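Local coordinates for UPF0303 protein YBR137W (Saccharomyces cerevisiae, PDB 4CLC) that is of unknown function but belongs to the UPF0303 family, related in sequence to haem-degrading HbpS-like proteins, and is found in the cytoplasm, at residues L31-T35 and Y36-F40; A81-N84 and D85-Q89. All coordinates share one frame; numbering follows the deposited sequence.

Both contacts are helix starts. Interaction 1 comes first along the chain, where the loop after strand 30-31 runs into helix 36-53; interaction 2 follows at the start of helix 84-98, in the loop that leaves strand 70-75. Their centres lie 24 Å apart and their nearest atoms about 13 Å, so they do not touch. What joins them is the mixed five-stranded sheet: Phe34 of the loop, with Ala39 and Phe40 of helix 36-53, packs against strand 70-75 at one margin, whereas helix 84-98 packs Ile88 on strands 60-64 and 144-149. Residues of neighbouring chains meet both helix starts, which places each at a subunit interface of the ten-chain assembly.

Interaction 1. Residues L31-T35 and Y36-F40; sequences LSTFT and YQDAF
Thr35 and Asp38 form a capping box at the start of helix 36-53. Thr35 OG1, set between its own backbone N and carbonyl carbon (chi1 65°), accepts a nearly straight bond from Asp38 N at 2.8 Å and a weak one from Gln37 N. In return Asp38 OD2 accepts from Thr35 N at 2.7 Å. The same oxygen takes a bond from Thr33 OG1, also at 2.7 Å, and the two donors arrive from opposite faces of the carboxylate plane, a double grip that limits its rotation. A lysine in place of Asp38 would probably leave Thr35 N and Thr33 OG1 without their shared acceptor, freeing the loop to shift. The first helical turn is closed by Ala39 N, which gives its hydrogen to Thr35 O at 3.0 Å. Farther out the contact turns apolar. The Phe34 ring meets the first turn obliquely, its CD1 4.1 Å from Asp38 CB and its CE1 4.2 Å from the Ala39 methyl, CB. Gln37 CB lies over the centre of one face of the Tyr36 ring, while Tyr36 OH and Gln37 OE1 each bond to a basic side chain of a neighbouring subunit. Phe34 and Ala39 both rest on Leu71 of strand 70-75, and Leu31, paired through its backbone with Gln135, turns its side chain to helix 153-168.

Interaction 2. Residues A81-N84 and D85-Q89; sequences ALDN and DFWIQ
Leu82 and Asp83 occupy the middle of a type II beta turn from Ala81 to Asn84 that leads directly into helix 84-98, and their side chains meet the first turn of that helix at Phe86 and Trp87. Asp83 holds the N-cap position but makes no capping bond with its side chain; its carbonyl O instead accepts from Trp87 N at 2.9 Å, the donor standing above the carbonyl plane. One residue on, Asn84 O takes the hydrogen of Ile88 N.

Phe86 can be followed outward. Its CB rests 3.7 Å from Asp83 CA. With chi1 at -75° CG stands anti to the carbonyl carbon, and the ring turns back toward the beta turn, bringing CG within 4.1 Å of the same CA. At CD2 the ring edge meets Asp83 N in its plane, at 3.4 Å. Farther along that edge, CE2 meets Leu82 CG at 3.7 Å, where the leucine branches. The ring also makes a cation-pi contact with a basic side chain of a neighbouring subunit.

Asp83 and Trp87 lie side by side and point the same way, the carboxylate almost perpendicular to the indole (88°), and Asp83 OD1 comes nearest, 3.4 Å from Trp87 CD1. Asp83 OD1 also makes a salt bridge to a basic side chain of that neighbouring subunit, and Asp85 OD1 pairs with Arg73 of the same chain. At the end of the turn, Asn84 folds its amide back beside its own backbone N, passing ND2 to Ser149 and setting OD1 in front of Ala81 N, which donates to it at 2.9 Å in the plane of the amide carbonyl.

Interaction 1. Residues L31-T35 and Y36-F40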
ATOM      1  N   LEU D  31       4.193 -13.807  37.502  1.00 54.81           N
ATOM      2  CA  LEU D  31       5.409 -13.511  38.215  1.00 50.16           C
ATOM      3  C   LEU D  31       5.131 -12.315  39.089  1.00 52.96           C
ATOM      4  O   LEU D  31       4.193 -11.563  38.834  1.00 56.13           O
ATOM      5  CB  LEU D  31       6.543 -13.236  37.240  1.00 51.48           C
ATOM      6  CG  LEU D  31       6.582 -14.301  36.144  1.00 47.81           C
ATOM      7  CD1 LEU D  31       7.547 -13.938  35.014  1.00 45.11           C
ATOM      8  CD2 LEU D  31       6.952 -15.620  36.777  1.00 47.53           C
ATOM      9  N   SER D  32       5.910 -12.157  40.146  1.00 54.20           N
ATOM     10  CA  SER D  32       5.738 -10.997  40.993  1.00 54.42           C
ATOM     11  C   SER D  32       6.697  -9.906  40.585  1.00 54.82           C
ATOM     12  O   SER D  32       6.643  -8.817  41.140  1.00 61.59           O
ATOM     13  CB  SER D  32       5.939 -11.360  42.468  1.00 58.73           C
ATOM     14  OG  SER D  32       4.804 -12.049  42.989  1.00 62.24           O
ATOM     15  N   THR D  33       7.575 -10.196  39.619  1.00 58.58           N
ATOM     16  CA  THR D  33       8.652  -9.259  39.280  1.00 58.96           C
ATOM     17  C   THR D  33       8.886  -8.957  37.789  1.00 58.10           C
ATOM     18  O   THR D  33       8.704  -7.831  37.339  1.00 59.88           O
ATOM     19  CB  THR D  33      10.003  -9.737  39.875  1.00 54.10           C
ATOM     20  OG1 THR D  33      10.252 -11.100  39.495  1.00 59.02           O
ATOM     21  CG2 THR D  33       9.980  -9.607  41.382  1.00 41.45           C
ATOM     22  N   PHE D  34       9.346  -9.933  37.029  1.00 53.47           N
ATOM     23  CA  PHE D  34       9.764  -9.640  35.656  1.00 54.73           C
ATOM     24  C   PHE D  34      10.738  -8.478  35.436  1.00 49.82           C
ATOM     25  O   PHE D  34      10.314  -7.423  35.007  1.00 50.28           O
ATOM     26  CB  PHE D  34       8.571  -9.374  34.767  1.00 50.32           C
ATOM     27  CG  PHE D  34       8.809  -9.805  33.370  1.00 47.86           C
ATOM     28  CD1 PHE D  34       9.316 -11.071  33.126  1.00 44.21           C
ATOM     29  CD2 PHE D  34       8.551  -8.969  32.313  1.00 44.41           C
ATOM     30  CE1 PHE D  34       9.550 -11.497  31.852  1.00 48.15           C
ATOM     31  CE2 PHE D  34       8.777  -9.392  31.029  1.00 46.73           C
ATOM     32  CZ  PHE D  34       9.282 -10.654  30.792  1.00 49.79           C
ATOM     33  N   THR D  35      12.017  -8.663  35.755  1.00 52.14           N
ATOM     34  CA  THR D  35      13.091  -7.761  35.305  1.00 47.72           C
ATOM     35  C   THR D  35      13.684  -8.197  33.976  1.00 48.68           C
ATOM     36  O   THR D  35      13.373  -9.284  33.483  1.00 51.70           O
ATOM     37  CB  THR D  35      14.243  -7.755  36.271  1.00 49.73           C
ATOM     38  OG1 THR D  35      14.824  -9.074  36.271  1.00 50.81           O
ATOM     39  CG2 THR D  35      13.774  -7.371  37.669  1.00 44.45           C
ATOM     40  N   TYR D  36      14.607  -7.407  33.433  1.00 45.16           N
ATOM     41  CA  TYR D  36      15.331  -7.837  32.229  1.00 48.23           C
ATOM     42  C   TYR D  36      16.014  -9.200  32.459  1.00 48.88           C
ATOM     43  O   TYR D  36      16.273  -9.956  31.508  1.00 45.94           O
ATOM     44  CB  TYR D  36      16.396  -6.814  31.826  1.00 45.70           C
ATOM     45  CG  TYR D  36      17.656  -6.933  32.672  1.00 46.65           C
ATOM     46  CD1 TYR D  36      17.762  -6.263  33.874  1.00 48.52           C
ATOM     47  CD2 TYR D  36      18.717  -7.755  32.290  1.00 45.81           C
ATOM     48  CE1 TYR D  36      18.890  -6.379  34.670  1.00 51.08           C
ATOM     49  CE2 TYR D  36      19.841  -7.897  33.096  1.00 47.66           C
ATOM     50  CZ  TYR D  36      19.929  -7.190  34.277  1.00 51.19           C
ATOM     51  OH  TYR D  36      21.037  -7.300  35.086  1.00 49.50           O
ATOM     52  N   GLN D  37      16.363  -9.455  33.722  1.00 40.61           N
ATOM     53  CA  GLN D  37      17.086 -10.650  34.114  1.00 46.62           C
ATOM     54  C   GLN D  37      16.122 -11.814  34.279  1.00 50.69           C
ATOM     55  O   GLN D  37      16.422 -12.955  33.879  1.00 44.86           O
ATOM     56  CB  GLN D  37      17.866 -10.408  35.405  1.00 49.16           C
ATOM     57  CG  GLN D  37      18.825 -11.526  35.769  1.00 47.62           C
ATOM     58  CD  GLN D  37      19.876 -11.797  34.694  1.00 52.32           C
ATOM     59  OE1 GLN D  37      20.373 -10.879  34.033  1.00 53.81           O
ATOM     60  NE2 GLN D  37      20.229 -13.067  34.528  1.00 58.53           N
ATOM     61  N   ASP D  38      14.968 -11.510  34.873  1.00 47.32           N
ATOM     62  CA  ASP D  38      13.868 -12.459  34.925  1.00 46.90           C
ATOM     63  C   ASP D  38      13.597 -13.014  33.540  1.00 47.34           C
ATOM     64  O   ASP D  38      13.406 -14.214  33.364  1.00 50.79           O
ATOM     65  CB  ASP D  38      12.617 -11.795  35.488  1.00 45.91           C
ATOM     66  CG  ASP D  38      12.743 -11.508  36.958  1.00 50.48           C
ATOM     67  OD1 ASP D  38      13.612 -12.137  37.597  1.00 59.47           O
ATOM     68  OD2 ASP D  38      11.978 -10.680  37.486  1.00 49.10           O
ATOM     69  N   ALA D  39      13.603 -12.133  32.552  1.00 46.62           N
ATOM     70  CA  ALA D  39      13.405 -12.552  31.178  1.00 46.01           C
ATOM     71  C   ALA D  39      14.457 -13.566  30.784  1.00 42.93           C
ATOM     72  O   ALA D  39      14.139 -14.618  30.251  1.00 46.20           O
ATOM     73  CB  ALA D  39      13.443 -11.351  30.238  1.00 43.50           C
ATOM     74  N   PHE D  40      15.715 -13.252  31.053  1.00 43.91           N
ATOM     75  CA  PHE D  40      16.793 -14.092  30.571  1.00 44.08           C
ATOM     76  C   PHE D  40      16.811 -15.419  31.327  1.00 48.74           C
ATOM     77  O   PHE D  40      17.058 -16.489  30.752  1.00 44.16           O
ATOM     78  CB  PHE D  40      18.138 -13.380  30.704  1.00 43.94           C
ATOM     79  CG  PHE D  40      19.292 -14.189  30.185  1.00 46.35           C
ATOM     80  CD1 PHE D  40      19.483 -14.340  28.820  1.00 42.52           C
ATOM     81  CD2 PHE D  40      20.168 -14.822  31.062  1.00 42.81           C
ATOM     82  CE1 PHE D  40      20.532 -15.087  28.327  1.00 42.67           C
ATOM     83  CE2 PHE D  40      21.212 -15.577  30.580  1.00 41.20           C
ATOM     84  CZ  PHE D  40      21.404 -15.707  29.206  1.00 44.94           C
TER

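Interaction 2. Residues A81-N84 and D85-Q89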
ATOM      1  N   ALA D  81      14.135 -22.733  11.607  1.00 46.19           N
ATOM      2  CA  ALA D  81      14.022 -22.016  10.341  1.00 45.92           C
ATOM      3  C   ALA D  81      13.222 -20.747  10.500  1.00 44.94           C
ATOM      4  O   ALA D  81      12.520 -20.573  11.483  1.00 45.45           O
ATOM      5  CB  ALA D  81      13.395 -22.895   9.276  1.00 38.66           C
ATOM      6  N   LEU D  82      13.298 -19.889   9.494  1.00 42.22           N
ATOM      7  CA  LEU D  82      12.310 -18.845   9.315  1.00 40.74           C
ATOM      8  C   LEU D  82      10.984 -19.595   9.205  1.00 48.37           C
ATOM      9  O   LEU D  82      10.964 -20.794   8.910  1.00 53.89           O
ATOM     10  CB  LEU D  82      12.612 -18.040   8.047  1.00 43.95           C
ATOM     11  CG  LEU D  82      11.986 -16.683   7.719  1.00 44.70           C
ATOM     12  CD1 LEU D  82      12.345 -15.616   8.750  1.00 38.66           C
ATOM     13  CD2 LEU D  82      12.464 -16.291   6.352  1.00 38.66           C
ATOM     14  N   ASP D  83       9.885 -18.910   9.463  1.00 50.75           N
ATOM     15  CA  ASP D  83       8.558 -19.536   9.656  1.00 56.65           C
ATOM     16  C   ASP D  83       8.435 -20.049  11.091  1.00 49.44           C
ATOM     17  O   ASP D  83       7.342 -19.988  11.659  1.00 48.05           O
ATOM     18  CB  ASP D  83       8.303 -20.671   8.624  1.00 44.31           C
ATOM     19  CG  ASP D  83       7.109 -21.526   8.955  1.00 47.74           C
ATOM     20  OD1 ASP D  83       5.975 -21.148   8.583  1.00 49.88           O
ATOM     21  OD2 ASP D  83       7.310 -22.600   9.567  1.00 48.18           O
ATOM     22  N   ASN D  84       9.551 -20.339  11.754  1.00 39.38           N
ATOM     23  CA  ASN D  84       9.483 -20.371  13.199  1.00 41.84           C
ATOM     24  C   ASN D  84       9.223 -18.962  13.685  1.00 39.98           C
ATOM     25  O   ASN D  84       8.528 -18.746  14.668  1.00 39.27           O
ATOM     26  CB  ASN D  84      10.752 -20.918  13.825  1.00 46.12           C
ATOM     27  CG  ASN D  84      10.815 -22.420  13.788  1.00 44.05           C
ATOM     28  OD1 ASN D  84      11.701 -22.993  13.160  1.00 44.95           O
ATOM     29  ND2 ASN D  84       9.875 -23.072  14.466  1.00 46.80           N
ATOM     30  N   ASP D  85       9.779 -17.996  12.964  1.00 46.36           N
ATOM     31  CA  ASP D  85       9.617 -16.592  13.321  1.00 46.21           C
ATOM     32  C   ASP D  85       8.210 -16.111  12.981  1.00 43.64           C
ATOM     33  O   ASP D  85       7.563 -15.430  13.787  1.00 43.30           O
ATOM     34  CB  ASP D  85      10.670 -15.732  12.621  1.00 38.66           C
ATOM     35  CG  ASP D  85      12.072 -15.993  13.130  1.00 40.53           C
ATOM     36  OD1 ASP D  85      12.248 -16.408  14.299  1.00 54.51           O
ATOM     37  OD2 ASP D  85      13.015 -15.800  12.355  1.00 42.45           O
ATOM     38  N   PHE D  86       7.741 -16.471  11.793  1.00 39.59           N
ATOM     39  CA  PHE D  86       6.371 -16.187  11.413  1.00 40.63           C
ATOM     40  C   PHE D  86       5.384 -16.763  12.439  1.00 43.61           C
ATOM     41  O   PHE D  86       4.484 -16.060  12.905  1.00 38.66           O
ATOM     42  CB  PHE D  86       6.089 -16.744  10.025  1.00 39.74           C
ATOM     43  CG  PHE D  86       6.700 -15.948   8.922  1.00 42.03           C
ATOM     44  CD1 PHE D  86       6.034 -14.841   8.399  1.00 38.66           C
ATOM     45  CD2 PHE D  86       7.944 -16.295   8.398  1.00 42.68           C
ATOM     46  CE1 PHE D  86       6.585 -14.085   7.381  1.00 38.66           C
ATOM     47  CE2 PHE D  86       8.509 -15.549   7.367  1.00 39.92           C
ATOM     48  CZ  PHE D  86       7.815 -14.434   6.862  1.00 39.60           C
ATOM     49  N   TRP D  87       5.577 -18.035  12.803  1.00 40.04           N
ATOM     50  CA  TRP D  87       4.680 -18.690  13.751  1.00 38.90           C
ATOM     51  C   TRP D  87       4.734 -17.976  15.078  1.00 42.43           C
ATOM     52  O   TRP D  87       3.694 -17.726  15.697  1.00 43.38           O
ATOM     53  CB  TRP D  87       5.017 -20.184  13.926  1.00 44.80           C
ATOM     54  CG  TRP D  87       4.322 -21.038  12.898  1.00 41.64           C
ATOM     55  CD1 TRP D  87       4.847 -21.521  11.730  1.00 39.86           C
ATOM     56  CD2 TRP D  87       2.966 -21.458  12.926  1.00 38.66           C
ATOM     57  NE1 TRP D  87       3.899 -22.213  11.030  1.00 45.62           N
ATOM     58  CE2 TRP D  87       2.725 -22.195  11.750  1.00 43.92           C
ATOM     59  CE3 TRP D  87       1.919 -21.289  13.834  1.00 39.47           C
ATOM     60  CZ2 TRP D  87       1.489 -22.767  11.461  1.00 43.20           C
ATOM     61  CZ3 TRP D  87       0.690 -21.852  13.547  1.00 38.71           C
ATOM     62  CH2 TRP D  87       0.485 -22.582  12.372  1.00 40.33           C
ATOM     63  N   ILE D  88       5.939 -17.616  15.503  1.00 41.19           N
ATOM     64  CA  ILE D  88       6.088 -16.891  16.752  1.00 42.93           C
ATOM     65  C   ILE D  88       5.350 -15.556  16.701  1.00 41.67           C
ATOM     66  O   ILE D  88       4.659 -15.201  17.649  1.00 38.66           O
ATOM     67  CB  ILE D  88       7.566 -16.672  17.096  1.00 45.34           C
ATOM     68  CG1 ILE D  88       8.161 -17.985  17.599  1.00 43.60           C
ATOM     69  CG2 ILE D  88       7.725 -15.588  18.178  1.00 39.26           C
ATOM     70  CD1 ILE D  88       9.545 -17.839  18.116  1.00 47.83           C
ATOM     71  N   GLN D  89       5.470 -14.840  15.583  1.00 41.45           N
ATOM     72  CA  GLN D  89       4.822 -13.541  15.456  1.00 41.50           C
ATOM     73  C   GLN D  89       3.323 -13.693  15.405  1.00 42.76           C
ATOM     74  O   GLN D  89       2.590 -12.990  16.097  1.00 38.66           O
ATOM     75  CB  GLN D  89       5.311 -12.805  14.218  1.00 40.69           C
ATOM     76  CG  GLN D  89       5.514 -11.317  14.467  1.00 50.13           C
ATOM     77  CD  GLN D  89       6.579 -11.024  15.547  1.00 67.63           C
ATOM     78  OE1 GLN D  89       7.303 -11.923  16.011  1.00 53.33           O
ATOM     79  NE2 GLN D  89       6.681  -9.751  15.936  1.00 71.60           N
TER